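Local coordinates for PixA inclusion body protein (Burkholderia cenocepacia, PDB 4LZK) that is of unknown function but belongs to the PixA family, named after proteins found in bacterial intracellular inclusion bodies, at the interface of chains A and B. Numbering follows the deposited sequence. Chains: chain A/B, PixA inclusion body protein.

The interface of chains A and B. Residues chain A 163, 165, 177; chain B 129-131, 134.
Strands 154-168 and 171-186 of chain A meet a segment of chain B made of the short 3-10 helix 127-129 and the loop that follows it. A:Ala163 and A:Tyr165 come from the first strand and A:Tyr177 from the second, and their side chains point towards B:Glu129, B:Pro131 and B:Ile134. A hydrogen bond runs from the phenol OH of A:Tyr165 to the backbone carbonyl O of B:Glu129, 2.6 Å long. The hydroxyl lies in the carbonyl plane, with a C=O...donor angle of 148°. The carbonyl O of B:Glu129 also lies at the edge of the A:Tyr165 ring, in its plane, 3.2 Å from A:Tyr165 CE1. Because the acceptor is the main-chain carbonyl at the end of the 3-10 helix, this bond depends on the backbone position and does not use the glutamate carboxylate. In A:Tyr165, CG stands anti to the carbonyl carbon (chi1 -67°), directing the ring towards chain B, while chi2 of -83° sets the turn that brings its edge to that oxygen. A:Tyr177 and B:Pro131 point towards each other, the proline ring sitting against the CE1 and OH end of the tyrosine, with CG of B:Pro131 to one side of the ring plane and 3.6 Å from CE1 of A:Tyr177. The phenol OH of A:Tyr177 lies 3.2 Å from CD of B:Pro131, a close van der Waals contact between an oxygen and a ring carbon. B:Thr130 borders the bonded hydroxyl through its backbone, its CA lying 3.5 Å from OH of A:Tyr165. The interface as a whole is two-fold symmetric, so a twin patch exists with the chains exchanged, though this pairing may not be the biological one. A looser apolar contact completes the patch: the terminal methyl CD1 of B:Ile134 lies 4.0 Å from CB of A:Ala163.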
# COMPACT_ATOMS: atom_id res chain seq x y z
N ALA A 163 -6.57 -20.17 18.82
CA ALA A 163 -6.45 -20.04 20.28
C ALA A 163 -5.26 -19.15 20.60
O ALA A 163 -4.15 -19.31 20.02
CB ALA A 163 -6.21 -21.43 20.85
N TYR A 165 -2.71 -18.10 23.66
CA TYR A 165 -2.15 -18.46 24.96
C TYR A 165 -1.17 -17.42 25.40
O TYR A 165 -0.46 -16.86 24.55
CB TYR A 165 -1.39 -19.78 24.81
CG TYR A 165 -2.39 -20.91 24.50
CD1 TYR A 165 -3.09 -21.56 25.52
CD2 TYR A 165 -2.62 -21.27 23.18
CE1 TYR A 165 -3.97 -22.58 25.22
CE2 TYR A 165 -3.56 -22.22 22.83
CZ TYR A 165 -4.21 -22.92 23.87
OH TYR A 165 -5.13 -23.86 23.54
N TYR A 177 -10.29 -17.49 22.53
CA TYR A 177 -10.44 -18.11 21.24
C TYR A 177 -10.98 -17.05 20.34
O TYR A 177 -11.92 -16.33 20.74
CB TYR A 177 -11.39 -19.29 21.21
CG TYR A 177 -10.94 -20.49 22.05
CD1 TYR A 177 -9.90 -21.28 21.62
CD2 TYR A 177 -11.53 -20.77 23.21
CE1 TYR A 177 -9.45 -22.31 22.38
CE2 TYR A 177 -11.10 -21.87 24.01
CZ TYR A 177 -10.06 -22.64 23.56
OH TYR A 177 -9.54 -23.76 24.23
N GLU B 129 -7.74 -26.54 28.39
CA GLU B 129 -7.43 -25.29 27.71
C GLU B 129 -6.91 -25.54 26.25
O GLU B 129 -6.43 -24.62 25.61
CB GLU B 129 -6.33 -24.59 28.49
CG GLU B 129 -6.78 -23.82 29.73
CD GLU B 129 -5.57 -23.36 30.55
OE1 GLU B 129 -5.18 -22.18 30.46
OE2 GLU B 129 -4.90 -24.23 31.21
N THR B 130 -6.86 -26.78 25.78
CA THR B 130 -6.29 -27.07 24.47
C THR B 130 -7.33 -27.80 23.62
O THR B 130 -7.74 -28.92 23.97
CB THR B 130 -5.00 -27.92 24.54
OG1 THR B 130 -4.10 -27.32 25.48
CG2 THR B 130 -4.28 -28.02 23.17
N PRO B 131 -7.83 -27.16 22.56
CA PRO B 131 -8.57 -27.96 21.59
C PRO B 131 -7.80 -29.20 21.11
O PRO B 131 -6.63 -29.13 20.77
CB PRO B 131 -8.80 -26.99 20.43
CG PRO B 131 -8.84 -25.64 21.11
CD PRO B 131 -7.91 -25.70 22.27
N ILE B 134 -5.81 -29.11 17.85
CA ILE B 134 -4.46 -28.55 17.75
C ILE B 134 -3.38 -29.60 18.03
O ILE B 134 -3.37 -30.24 19.07
CB ILE B 134 -4.20 -27.32 18.68
CG1 ILE B 134 -5.14 -26.17 18.40
CG2 ILE B 134 -2.80 -26.81 18.49
CD1 ILE B 134 -5.10 -25.06 19.46